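Local structure of spore germination protein B3 (Bacillus subtilis subsp. subtilis, 3N54) at residues Trp325-Ile328 with Phe329-Asp333; Asp98-Arg101 with Arg102-Leu106; Ile13-Thr16 with Asn17-Tyr21. The protein takes part in the spore's germination response to the mixture of L-asparagine, glucose, fructose and potassium ions, as a lipoprotein component of a germinant receptor. One frame throughout, in Å; residues are numbered along the deposited sequence.

Contact 1: Trp325-Ile328 with Phe329-Asp333; sequences WDEI and FSETD
Phe329 sets its CB over one face of the Trp325 indole, 4.0 Å above the ring plane and offset toward the rim, while its own ring is turned obliquely to CZ2 of the tryptophan. With its CG anti to the backbone N (chi1 166°), Trp325 lays its indole forward along the helix, where Phe329 CB meets that face. The backbone beneath them is bonded in helical fashion: Phe329 N gives its hydrogen to Trp325 O at 2.7 Å, and Ser330 N to Asp326 O at 2.9 Å. One residue on, the pattern slackens. Glu331 N divides itself between two weak bonds, to Glu327 O and, at 3.1 Å, to Ile328 O. The latter carbonyl also receives the hydroxyl of Thr332, whose OG1 stands 2.6 Å from Ile328 O and lies above the carbonyl plane. On the outer side the extended Glu327 and Glu331 chains run side by side in the same direction; their OE1 atoms come within 3.9 Å with the carboxylate planes 89° apart, a pairing of like charges that probably costs some energy. Lys244 lies against Glu331 and may offset part of the repulsion.

Further out, Asp302 takes the indole NE1 of Trp325, and Asp326 is held by a salt bridge to Arg187. Gln296 reaches the helix end through its NE2, which bonds the carbonyls of Phe329 and Thr332, and through its own carbonyl, bonded to Ser330 OG. Ile328 packs on Tyr317 and Val321 of helix 315-321. This is the last turn of an amphipathic helix, with Trp325, Ile328 and Phe329 buried and Glu327 exposed, whose i to i+4 bonds weaken before the chain turns into strand 333-342, beside strand 245-258 in the mixed sheet.

Contact 2: Asp98-Arg101 with Arg102-Leu106; sequences DELR and RSSYL. With SO4 (sulfate ion), chain D.
Arg101 and Ser104 are the first and last residues of a type I beta turn, closed by Ser104 N giving its hydrogen to Arg101 O at 3.0 Å. The donor stands well above the carbonyl plane. Before the turn the chain runs through a short 3-10 segment at Asp98-Glu99 and then extends through Leu100 and Arg101; after it the chain passes into strand 105-109.

The side chain of Ser104 adds a second tie in the reverse sense. Its OG accepts the hydrogen of Arg101 N at 3.0 Å, a fairly straight bond of 161°. With OG anti to the carbonyl carbon, the hydroxyl points back across the turn, and Arg101 is gripped at both its N and its O by one residue. The same OG is also bonded to Leu72 O, which links the turn to the chain just before strand 74-77. CD2 of Leu100 rests against this hydroxyl at 4.0 Å from Ser104 OG.

Arg102 leads away from the turn and holds a sulfate, probably from the crystallisation liquor. The anion lies at the edge of the guanidinium, near its plane, in a two-pronged grip. Arg102 NE reaches sulfate O3 at 2.7 Å. Arg102 NH2 reaches sulfate O4 at 2.6 Å, in a nearly straight bond (171°). The bend at chi3 (-64°) folds Arg102 NE back toward CB, and Arg102 CB itself lies 3.5 Å from sulfate O3. A further sulfate lies close to the side chain of Arg101.

Leu100 packs on Ile95 and on Ile75 of strand 74-77, and Ser104 touches Ile152 at the start of helix 152-160. The turn lies between helix 87-94 and strand 105-109, with the backbone of Ser104 bonded to Ile152 and that of Tyr105 to Lys73 and Ile75.

Contact 3: Ile13-Thr16 with Asn17-Tyr21; sequences IDET and NDHQY
Glu15 crosses to His19 and sets OE1 over the centre of one imidazole face, 4.1 Å above the plane, with the carboxylate turned 74° from the ring. Its chain is extended beyond CG, which carries the carboxylate far enough along the hairpin to reach the loop.

Thr16 opens the turn and ties it through its backbone N, its backbone O and its hydroxyl. Thr16 OG1 lies between the backbone N and the carbonyl carbon (chi1 65°), and from there gives its hydrogen to Asp18 OD2 at 2.6 Å, meeting that oxygen nearly along its C-O axis. Thr16 OG1 also accepts a weak bond from Gln20 N at 3.3 Å. Gln20 CG lies against Thr16 OG1 at 3.1 Å. Thr16 N gives a nearly straight bond to Gln20 O at 2.9 Å, while His19 N bonds to Thr16 O and closes a type I beta turn. Replacing Thr16 by an alanine removes the hydroxyl, which would probably leave Asp18 OD2 without its donor and Gln20 N without its weak acceptor, freeing the carboxylate to turn.

Behind the loop, Glu15 and Tyr21 form an antiparallel non-hydrogen-bonded pair, CA atoms 4.6 Å apart, where strand 8-15 meets strand 21-28. Polar bonds thus fix the turn of this beta hairpin, and the Glu15 carboxylate over the imidazole would probably favour a protonated His19, though its charge is not seen.

In the fold
The three contacts are all local, yet they differ in burial. Contact 1 is partly buried, its aromatic and aliphatic side chains packed against helices and a strand of the GerAC-like C-terminal part of the protein, whereas contacts 2 and 3 are surface turns within the N-terminal part. No two hold the same elements: contact 1 leads from a helix into a strand, contact 2 from a loop into the strand of a mixed sheet, and contact 3 joins two neighbouring strands of an antiparallel sheet. Contacts 2 and 3 both rely on a hydroxyl bonded within a type I turn. Contacts 1 and 3 are far apart, their centres about 56 Å from each other on opposite sides of the chain's centre.

Contact 1: Trp325-Ile328 with Phe329-Asp333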
# COMPACT_ATOMS: atom_id res chain seq x y z
N TRP A 325 -13.15 -16.37 1.07
CA TRP A 325 -12.20 -16.32 2.18
C TRP A 325 -12.39 -15.12 3.11
O TRP A 325 -12.21 -15.24 4.31
CB TRP A 325 -10.76 -16.33 1.67
CG TRP A 325 -9.79 -15.95 2.71
CD1 TRP A 325 -8.97 -14.87 2.71
CD2 TRP A 325 -9.56 -16.62 3.96
NE1 TRP A 325 -8.22 -14.83 3.86
CE2 TRP A 325 -8.57 -15.90 4.64
CE3 TRP A 325 -10.10 -17.77 4.55
CZ2 TRP A 325 -8.09 -16.29 5.90
CZ3 TRP A 325 -9.63 -18.15 5.80
CH2 TRP A 325 -8.64 -17.41 6.46
N ASP A 326 -12.75 -13.96 2.55
CA ASP A 326 -12.98 -12.77 3.37
C ASP A 326 -14.14 -12.99 4.35
O ASP A 326 -14.05 -12.58 5.51
CB ASP A 326 -13.20 -11.53 2.50
CG ASP A 326 -11.90 -10.96 1.93
OD1 ASP A 326 -10.81 -11.32 2.43
OD2 ASP A 326 -11.97 -10.14 1.00
N GLU A 327 -15.20 -13.65 3.90
CA GLU A 327 -16.34 -13.99 4.76
C GLU A 327 -15.85 -14.83 5.94
O GLU A 327 -16.19 -14.55 7.08
CB GLU A 327 -17.41 -14.76 3.97
CG GLU A 327 -18.67 -15.12 4.78
CD GLU A 327 -19.63 -16.04 4.03
OE1 GLU A 327 -20.63 -16.48 4.65
OE2 GLU A 327 -19.41 -16.33 2.83
N ILE A 328 -15.05 -15.85 5.64
CA ILE A 328 -14.49 -16.72 6.67
C ILE A 328 -13.52 -15.96 7.57
O ILE A 328 -13.49 -16.17 8.79
CB ILE A 328 -13.77 -17.94 6.04
CG1 ILE A 328 -14.77 -18.86 5.34
CG2 ILE A 328 -12.99 -18.71 7.09
CD1 ILE A 328 -15.76 -19.54 6.28
N PHE A 329 -12.72 -15.09 6.96
CA PHE A 329 -11.76 -14.27 7.70
C PHE A 329 -12.47 -13.42 8.76
O PHE A 329 -11.99 -13.32 9.89
CB PHE A 329 -10.96 -13.38 6.75
CG PHE A 329 -10.08 -12.37 7.44
CD1 PHE A 329 -8.96 -12.79 8.14
CD2 PHE A 329 -10.36 -11.02 7.37
CE1 PHE A 329 -8.14 -11.87 8.78
CE2 PHE A 329 -9.55 -10.09 8.00
CZ PHE A 329 -8.44 -10.52 8.70
N SER A 330 -13.59 -12.83 8.39
CA SER A 330 -14.39 -12.01 9.31
C SER A 330 -14.89 -12.80 10.52
O SER A 330 -15.02 -12.23 11.61
CB SER A 330 -15.58 -11.39 8.57
OG SER A 330 -15.14 -10.43 7.63
N GLU A 331 -15.17 -14.08 10.33
CA GLU A 331 -15.66 -14.96 11.39
C GLU A 331 -14.54 -15.66 12.14
O GLU A 331 -14.80 -16.39 13.10
CB GLU A 331 -16.57 -16.04 10.78
CG GLU A 331 -17.76 -15.52 9.98
CD GLU A 331 -18.41 -16.60 9.12
OE1 GLU A 331 -19.32 -16.25 8.34
OE2 GLU A 331 -18.02 -17.78 9.23
N THR A 332 -13.30 -15.46 11.71
CA THR A 332 -12.17 -16.17 12.30
C THR A 332 -11.79 -15.61 13.68
O THR A 332 -11.93 -14.42 13.93
CB THR A 332 -10.94 -16.10 11.35
OG1 THR A 332 -11.30 -16.68 10.09
CG2 THR A 332 -9.76 -16.85 11.93
N ASP A 333 -11.33 -16.50 14.56
CA ASP A 333 -10.88 -16.12 15.89
C ASP A 333 -9.36 -16.19 15.95
O ASP A 333 -8.74 -17.00 15.26
CB ASP A 333 -11.48 -17.05 16.96
CG ASP A 333 -12.99 -16.95 17.04
OD1 ASP A 333 -13.53 -17.12 18.15
OD2 ASP A 333 -13.64 -16.69 16.00

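Contact 2: Asp98-Arg101 with Arg102-Leu106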
# COMPACT_ATOMS: atom_id res chain seq x y z
N ASP A 98 7.20 -0.70 -21.13
CA ASP A 98 8.62 -0.34 -21.14
C ASP A 98 8.97 0.91 -20.33
O ASP A 98 10.13 1.29 -20.27
CB ASP A 98 9.19 -0.27 -22.58
CG ASP A 98 8.56 0.81 -23.44
OD1 ASP A 98 7.95 1.77 -22.92
OD2 ASP A 98 8.70 0.72 -24.69
N GLU A 99 7.98 1.55 -19.70
CA GLU A 99 8.25 2.62 -18.73
C GLU A 99 8.49 2.03 -17.34
O GLU A 99 8.95 2.73 -16.43
CB GLU A 99 7.10 3.63 -18.65
CG GLU A 99 6.73 4.32 -19.95
CD GLU A 99 5.50 5.22 -19.81
OE1 GLU A 99 4.48 4.96 -20.50
OE2 GLU A 99 5.55 6.18 -19.00
N LEU A 100 8.15 0.75 -17.16
CA LEU A 100 8.23 0.12 -15.85
C LEU A 100 9.19 -1.05 -15.80
O LEU A 100 9.47 -1.69 -16.81
CB LEU A 100 6.85 -0.37 -15.41
CG LEU A 100 5.81 0.71 -15.16
CD1 LEU A 100 4.43 0.08 -14.98
CD2 LEU A 100 6.18 1.55 -13.96
N ARG A 101 9.69 -1.30 -14.60
CA ARG A 101 10.54 -2.43 -14.29
C ARG A 101 9.93 -3.17 -13.12
O ARG A 101 9.14 -2.60 -12.36
CB ARG A 101 11.94 -1.97 -13.90
CG ARG A 101 12.71 -1.35 -15.02
CD ARG A 101 14.14 -1.06 -14.61
NE ARG A 101 14.98 -0.74 -15.76
CZ ARG A 101 15.50 -1.64 -16.60
NH1 ARG A 101 16.25 -1.23 -17.62
NH2 ARG A 101 15.28 -2.94 -16.44
N ARG A 102 10.31 -4.44 -12.98
CA ARG A 102 9.89 -5.24 -11.85
C ARG A 102 10.16 -4.50 -10.54
O ARG A 102 9.35 -4.55 -9.63
CB ARG A 102 10.65 -6.58 -11.85
CG ARG A 102 10.34 -7.50 -10.67
CD ARG A 102 11.28 -8.69 -10.67
NE ARG A 102 11.10 -9.56 -11.84
CZ ARG A 102 10.20 -10.54 -11.94
NH1 ARG A 102 9.36 -10.80 -10.94
NH2 ARG A 102 10.14 -11.26 -13.05
N SER A 103 11.29 -3.80 -10.47
CA SER A 103 11.71 -3.09 -9.26
C SER A 103 11.16 -1.66 -9.08
O SER A 103 11.48 -1.01 -8.08
CB SER A 103 13.23 -3.05 -9.22
OG SER A 103 13.72 -2.27 -10.28
N SER A 104 10.37 -1.15 -10.03
CA SER A 104 9.74 0.16 -9.86
C SER A 104 8.83 0.12 -8.63
O SER A 104 8.08 -0.84 -8.45
CB SER A 104 8.90 0.54 -11.08
OG SER A 104 9.69 0.57 -12.26
N TYR A 105 8.89 1.16 -7.79
CA TYR A 105 8.09 1.19 -6.57
C TYR A 105 6.69 1.71 -6.82
O TYR A 105 6.48 2.59 -7.64
CB TYR A 105 8.74 2.10 -5.52
CG TYR A 105 10.09 1.67 -5.03
CD1 TYR A 105 10.22 0.65 -4.10
CD2 TYR A 105 11.25 2.30 -5.48
CE1 TYR A 105 11.47 0.26 -3.63
CE2 TYR A 105 12.50 1.92 -5.02
CZ TYR A 105 12.61 0.90 -4.10
OH TYR A 105 13.85 0.51 -3.64
N LEU A 106 5.73 1.17 -6.07
CA LEU A 106 4.35 1.60 -6.13
C LEU A 106 3.94 2.06 -4.73
O LEU A 106 4.15 1.33 -3.76
CB LEU A 106 3.45 0.47 -6.60
CG LEU A 106 1.98 0.83 -6.74
CD1 LEU A 106 1.80 1.86 -7.85
CD2 LEU A 106 1.12 -0.42 -6.99
S SO4 D . 12.32 -9.54 -15.34
O1 SO4 D . 13.74 -9.86 -15.48
O2 SO4 D . 11.89 -8.83 -16.54
O3 SO4 D . 12.12 -8.66 -14.19
O4 SO4 D . 11.53 -10.75 -15.13

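Contact 3: Ile13-Thr16 with Asn17-Tyr21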
# COMPACT_ATOMS: atom_id res chain seq x y z
N ILE A 13 -0.06 20.75 -31.78
CA ILE A 13 1.12 21.08 -30.98
C ILE A 13 1.28 22.59 -30.99
O ILE A 13 1.38 23.21 -32.05
CB ILE A 13 2.43 20.44 -31.47
CG1 ILE A 13 2.25 18.94 -31.75
CG2 ILE A 13 3.54 20.66 -30.43
CD1 ILE A 13 3.54 18.23 -32.14
N ASP A 14 1.30 23.17 -29.79
CA ASP A 14 1.44 24.60 -29.60
C ASP A 14 2.54 24.94 -28.60
O ASP A 14 2.95 24.11 -27.78
CB ASP A 14 0.14 25.19 -29.05
CG ASP A 14 -0.92 25.36 -30.11
OD1 ASP A 14 -0.67 26.12 -31.07
OD2 ASP A 14 -2.02 24.78 -29.95
N GLU A 15 3.01 26.18 -28.69
CA GLU A 15 3.83 26.79 -27.67
C GLU A 15 2.94 27.91 -27.13
O GLU A 15 2.43 28.72 -27.91
CB GLU A 15 5.14 27.33 -28.21
CG GLU A 15 5.93 28.07 -27.16
CD GLU A 15 7.35 28.39 -27.58
OE1 GLU A 15 8.06 29.01 -26.76
OE2 GLU A 15 7.76 28.04 -28.71
N THR A 16 2.74 27.94 -25.82
CA THR A 16 1.79 28.89 -25.21
C THR A 16 2.42 30.24 -24.88
O THR A 16 3.64 30.40 -24.98
CB THR A 16 1.18 28.31 -23.92
OG1 THR A 16 2.21 28.15 -22.94
CG2 THR A 16 0.51 26.97 -24.20
N ASN A 17 1.57 31.20 -24.50
CA ASN A 17 2.01 32.55 -24.12
C ASN A 17 2.96 32.54 -22.92
O ASN A 17 3.91 33.32 -22.87
CB ASN A 17 0.82 33.47 -23.82
CG ASN A 17 -0.07 33.69 -25.03
OD1 ASN A 17 0.05 32.99 -26.04
ND2 ASN A 17 -0.98 34.64 -24.92
N ASP A 18 2.69 31.66 -21.96
CA ASP A 18 3.57 31.49 -20.80
C ASP A 18 4.64 30.43 -21.06
O ASP A 18 5.06 29.72 -20.14
CB ASP A 18 2.77 31.21 -19.51
CG ASP A 18 1.81 30.04 -19.65
OD1 ASP A 18 0.84 29.99 -18.87
OD2 ASP A 18 2.00 29.17 -20.53
N HIS A 19 5.06 30.32 -22.32
CA HIS A 19 6.18 29.47 -22.74
C HIS A 19 6.17 28.06 -22.13
O HIS A 19 6.81 27.76 -21.12
CB HIS A 19 7.51 30.19 -22.46
CG HIS A 19 7.79 31.32 -23.40
ND1 HIS A 19 9.07 31.73 -23.71
CD2 HIS A 19 6.96 32.11 -24.13
CE1 HIS A 19 9.02 32.74 -24.56
NE2 HIS A 19 7.75 32.99 -24.84
N GLN A 20 5.40 27.20 -22.76
CA GLN A 20 5.42 25.80 -22.48
C GLN A 20 4.80 25.14 -23.68
O GLN A 20 4.09 25.77 -24.45
CB GLN A 20 4.69 25.47 -21.17
CG GLN A 20 3.24 25.90 -21.10
CD GLN A 20 2.73 26.01 -19.66
OE1 GLN A 20 1.55 26.28 -19.42
NE2 GLN A 20 3.62 25.80 -18.69
N TYR A 21 5.11 23.87 -23.87
CA TYR A 21 4.52 23.12 -24.93
C TYR A 21 3.17 22.60 -24.47
O TYR A 21 3.00 22.21 -23.32
CB TYR A 21 5.45 22.00 -25.37
CG TYR A 21 6.70 22.57 -25.98
CD1 TYR A 21 7.86 22.70 -25.24
CD2 TYR A 21 6.69 23.03 -27.29
CE1 TYR A 21 9.01 23.26 -25.82
CE2 TYR A 21 7.80 23.57 -27.86
CZ TYR A 21 8.97 23.68 -27.12
OH TYR A 21 10.08 24.24 -27.70